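Local coordinates for protein L-lysine 6-oxidase (Marinomonas mediterranea, PDB 3WEU) that oxidises the epsilon-amino group of L-lysine with a cysteine tryptophylquinone cofactor, releasing ammonium and hydrogen peroxide, the source of its antibacterial activity, at residues N156-P168 with Q473-P485. Numbering follows the deposited sequence.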
# COMPACT_ATOMS: atom_id res chain seq x y z
N ASN A 156 -29.77 -2.32 19.31
CA ASN A 156 -30.62 -3.34 19.96
C ASN A 156 -31.95 -2.81 20.55
O ASN A 156 -32.69 -3.56 21.13
CB ASN A 156 -29.79 -4.05 21.03
CG ASN A 156 -28.64 -4.81 20.43
OD1 ASN A 156 -28.79 -5.43 19.40
ND2 ASN A 156 -27.47 -4.74 21.04
N ASN A 157 -32.30 -1.54 20.39
CA ASN A 157 -33.61 -1.07 20.93
C ASN A 157 -34.26 -0.08 19.98
O ASN A 157 -34.85 0.92 20.33
CB ASN A 157 -33.40 -0.56 22.36
CG ASN A 157 -32.55 0.70 22.40
OD1 ASN A 157 -31.95 1.12 21.39
ND2 ASN A 157 -32.63 1.39 23.54
N ILE A 158 -34.11 -0.37 18.70
CA ILE A 158 -34.69 0.46 17.69
C ILE A 158 -36.18 0.24 17.85
O ILE A 158 -36.59 -0.89 17.80
CB ILE A 158 -34.27 -0.02 16.28
CG1 ILE A 158 -32.79 0.22 16.06
CG2 ILE A 158 -35.15 0.65 15.21
CD1 ILE A 158 -32.19 -0.62 14.96
N PRO A 159 -36.98 1.28 18.01
CA PRO A 159 -38.42 1.05 18.11
C PRO A 159 -39.05 0.37 16.88
O PRO A 159 -38.61 0.59 15.75
CB PRO A 159 -39.01 2.43 18.31
CG PRO A 159 -37.86 3.38 18.37
CD PRO A 159 -36.61 2.70 18.00
N GLU A 160 -40.05 -0.49 17.11
CA GLU A 160 -40.73 -1.19 16.00
C GLU A 160 -41.42 -0.20 15.04
O GLU A 160 -41.54 -0.46 13.87
CB GLU A 160 -41.78 -2.18 16.58
CG GLU A 160 -41.15 -3.38 17.23
CD GLU A 160 -42.18 -4.39 17.69
OE1 GLU A 160 -43.29 -4.44 17.10
OE2 GLU A 160 -41.89 -5.13 18.65
N THR A 161 -41.86 0.95 15.54
CA THR A 161 -42.46 1.97 14.66
C THR A 161 -41.49 2.69 13.71
O THR A 161 -41.95 3.50 12.89
CB THR A 161 -43.20 3.02 15.48
OG1 THR A 161 -42.30 3.56 16.47
CG2 THR A 161 -44.43 2.37 16.19
N TYR A 162 -40.18 2.46 13.88
CA TYR A 162 -39.15 3.08 13.07
C TYR A 162 -38.79 2.11 11.97
O TYR A 162 -37.99 1.18 12.13
CB TYR A 162 -37.89 3.56 13.90
CG TYR A 162 -37.19 4.68 13.12
CD1 TYR A 162 -36.05 4.43 12.37
CD2 TYR A 162 -37.68 5.94 13.10
CE1 TYR A 162 -35.45 5.43 11.60
CE2 TYR A 162 -37.11 6.93 12.34
CZ TYR A 162 -35.99 6.70 11.60
OH TYR A 162 -35.44 7.72 10.87
N LEU A 163 -39.36 2.36 10.81
CA LEU A 163 -39.37 1.35 9.79
C LEU A 163 -38.06 1.25 9.04
O LEU A 163 -37.77 0.19 8.45
CB LEU A 163 -40.53 1.63 8.82
CG LEU A 163 -41.91 1.62 9.42
CD1 LEU A 163 -43.01 1.83 8.34
CD2 LEU A 163 -42.09 0.30 10.17
N HIS A 164 -37.25 2.31 9.04
CA HIS A 164 -36.05 2.28 8.20
C HIS A 164 -34.76 2.64 8.93
O HIS A 164 -34.12 3.63 8.59
CB HIS A 164 -36.18 3.20 7.02
CG HIS A 164 -37.18 2.75 6.05
ND1 HIS A 164 -38.44 3.30 6.00
CD2 HIS A 164 -37.15 1.77 5.12
CE1 HIS A 164 -39.14 2.69 5.06
NE2 HIS A 164 -38.39 1.75 4.52
N PRO A 165 -34.38 1.81 9.86
CA PRO A 165 -33.12 2.05 10.53
C PRO A 165 -32.00 1.67 9.61
O PRO A 165 -32.20 0.85 8.72
CB PRO A 165 -33.18 1.11 11.75
CG PRO A 165 -34.11 -0.02 11.31
CD PRO A 165 -35.14 0.69 10.46
N SER A 166 -30.79 2.18 9.85
CA SER A 166 -29.61 1.74 9.05
C SER A 166 -28.38 1.94 9.87
O SER A 166 -28.35 2.83 10.75
CB SER A 166 -29.50 2.53 7.74
OG SER A 166 -29.91 3.89 7.93
N TYR A 167 -27.36 1.14 9.58
CA TYR A 167 -26.09 1.27 10.24
C TYR A 167 -25.17 0.28 9.61
O TYR A 167 -25.65 -0.61 8.94
CB TYR A 167 -26.20 1.01 11.74
CG TYR A 167 -26.76 -0.32 12.14
CD1 TYR A 167 -25.92 -1.42 12.34
CD2 TYR A 167 -28.13 -0.47 12.34
CE1 TYR A 167 -26.44 -2.64 12.73
CE2 TYR A 167 -28.66 -1.70 12.71
CZ TYR A 167 -27.81 -2.75 12.89
OH TYR A 167 -28.37 -3.95 13.30
N PRO A 168 -23.87 0.44 9.84
CA PRO A 168 -22.93 -0.50 9.28
C PRO A 168 -22.96 -1.78 10.11
O PRO A 168 -22.54 -1.82 11.26
CB PRO A 168 -21.59 0.21 9.41
CG PRO A 168 -21.75 1.20 10.50
CD PRO A 168 -23.20 1.60 10.45
N GLN A 473 -40.02 18.61 9.03
CA GLN A 473 -40.91 17.48 9.46
C GLN A 473 -40.76 17.05 10.90
O GLN A 473 -40.19 17.71 11.76
CB GLN A 473 -40.64 16.23 8.58
CG GLN A 473 -40.53 16.41 7.08
CD GLN A 473 -41.73 15.86 6.33
OE1 GLN A 473 -42.81 15.75 6.88
NE2 GLN A 473 -41.55 15.51 5.08
N ASP A 474 -41.22 15.82 11.17
CA ASP A 474 -41.49 15.42 12.53
C ASP A 474 -41.43 13.91 12.66
O ASP A 474 -41.15 13.17 11.68
CB ASP A 474 -42.86 15.94 12.95
CG ASP A 474 -44.00 15.25 12.17
OD1 ASP A 474 -43.81 14.25 11.43
OD2 ASP A 474 -45.12 15.75 12.31
N LYS A 475 -41.56 13.45 13.91
CA LYS A 475 -41.32 12.06 14.24
C LYS A 475 -42.19 11.15 13.34
O LYS A 475 -41.71 10.18 12.77
CB LYS A 475 -41.61 11.79 15.74
CG LYS A 475 -41.67 10.32 16.07
CD LYS A 475 -41.79 10.08 17.58
CE LYS A 475 -41.63 8.60 17.92
NZ LYS A 475 -42.69 7.75 17.27
N ALA A 476 -43.46 11.46 13.20
CA ALA A 476 -44.38 10.55 12.41
C ALA A 476 -43.88 10.39 10.96
O ALA A 476 -43.85 9.27 10.37
CB ALA A 476 -45.80 11.09 12.45
N TYR A 477 -43.38 11.50 10.38
CA TYR A 477 -42.81 11.43 9.01
C TYR A 477 -41.64 10.47 8.94
O TYR A 477 -41.58 9.54 8.12
CB TYR A 477 -42.47 12.84 8.48
CG TYR A 477 -41.72 12.71 7.19
CD1 TYR A 477 -42.38 12.63 5.97
CD2 TYR A 477 -40.34 12.59 7.18
CE1 TYR A 477 -41.66 12.40 4.79
CE2 TYR A 477 -39.62 12.39 6.03
CZ TYR A 477 -40.28 12.31 4.82
OH TYR A 477 -39.54 12.05 3.67
N PHE A 478 -40.65 10.64 9.82
CA PHE A 478 -39.48 9.82 9.74
C PHE A 478 -39.71 8.38 10.11
O PHE A 478 -38.99 7.48 9.57
CB PHE A 478 -38.32 10.43 10.58
CG PHE A 478 -37.94 11.82 10.13
CD1 PHE A 478 -37.39 12.03 8.84
CD2 PHE A 478 -38.04 12.88 10.98
CE1 PHE A 478 -37.08 13.28 8.40
CE2 PHE A 478 -37.69 14.14 10.56
CZ PHE A 478 -37.22 14.35 9.26
N ASP A 479 -40.62 8.16 11.06
CA ASP A 479 -41.03 6.80 11.46
C ASP A 479 -41.30 5.95 10.18
O ASP A 479 -40.78 4.81 10.02
CB ASP A 479 -42.28 6.88 12.37
CG ASP A 479 -41.92 6.98 13.88
OD1 ASP A 479 -40.71 6.88 14.26
OD2 ASP A 479 -42.85 7.13 14.68
N VAL A 480 -42.03 6.56 9.26
CA VAL A 480 -42.50 5.86 8.03
C VAL A 480 -41.50 5.89 6.88
O VAL A 480 -41.32 4.89 6.20
CB VAL A 480 -43.84 6.46 7.59
CG1 VAL A 480 -44.31 5.97 6.20
CG2 VAL A 480 -44.86 6.18 8.70
N ASN A 481 -40.78 7.01 6.75
CA ASN A 481 -39.94 7.26 5.56
C ASN A 481 -38.46 7.20 5.75
O ASN A 481 -37.68 7.08 4.81
CB ASN A 481 -40.34 8.66 5.10
CG ASN A 481 -41.81 8.73 4.74
OD1 ASN A 481 -42.63 9.37 5.39
ND2 ASN A 481 -42.12 8.05 3.70
N GLY A 482 -38.02 7.29 6.99
CA GLY A 482 -36.60 7.42 7.25
C GLY A 482 -36.13 8.78 6.78
O GLY A 482 -36.95 9.71 6.50
N LEU A 483 -34.81 8.92 6.74
CA LEU A 483 -34.20 10.19 6.46
C LEU A 483 -33.92 10.33 4.99
O LEU A 483 -33.87 9.33 4.29
CB LEU A 483 -32.87 10.32 7.24
CG LEU A 483 -33.08 10.41 8.75
CD1 LEU A 483 -31.72 10.32 9.44
CD2 LEU A 483 -33.82 11.67 9.21
N THR A 484 -33.69 11.56 4.51
CA THR A 484 -33.59 11.77 3.04
C THR A 484 -32.12 11.94 2.67
O THR A 484 -31.52 12.95 3.01
CB THR A 484 -34.39 12.98 2.64
OG1 THR A 484 -35.61 13.07 3.40
CG2 THR A 484 -34.64 13.03 1.08
N PRO A 485 -31.49 10.94 2.06
CA PRO A 485 -30.01 11.01 1.95
C PRO A 485 -29.46 12.17 1.09
O PRO A 485 -28.44 12.81 1.42
CB PRO A 485 -29.64 9.62 1.37
CG PRO A 485 -30.92 9.10 0.76
CD PRO A 485 -31.99 9.59 1.70
O HOH W 1 -40.12 5.30 16.19
O HOH W 2 -37.90 5.09 9.57
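Tyr-162 closes a type I beta turn, Pro-159 to Tyr-162, and lays its ring along the short helix 475-481, where a loop following strand 150-154, in the N-terminal family domain of lysine epsilon-oxidase, docks on the last turn of a helix assigned to the C-terminal family domain. With CG anti to the backbone N (chi1 -156°), the side chain runs from CB past Asp-479 to bring OH near Gly-482. CD2 meets Asp-479 OD1 at 3.4 Å, the carboxylate oxygen lying at the ring edge while the two planes stand 76° apart. CE2 comes 3.4 Å from Phe-478 O and also packs against Phe-478 CB. At the tip, Tyr-162 OH passes 3.8 Å from Gly-482 CA, in the first residue to leave helical geometry, with positive phi. The same OH is hydrogen-bonded to Asp-138 of strand 137-145; the His-88 ring meets that of Tyr-162 with the two planes roughly perpendicular. One backbone bond joins the segments directly, Leu-163 N to Asp-479 O (2.9 Å, N-H...O 169°). Water adds two bridges: one links Thr-161 OG1 to Asp-479 OD1, the other sits over the centre of one Tyr-162 face, accepting from His-164 N and donating to Phe-478 O. The Asp-479 carboxylate is thus gripped at both oxygens, OD1 by water and OD2, through its syn lone pair, by Lys-475 NZ at 2.7 Å. At the helix C-terminus, the His-164 ring presents an edge to a carbonyl, CE1 lying 3.3 Å from Val-480 O.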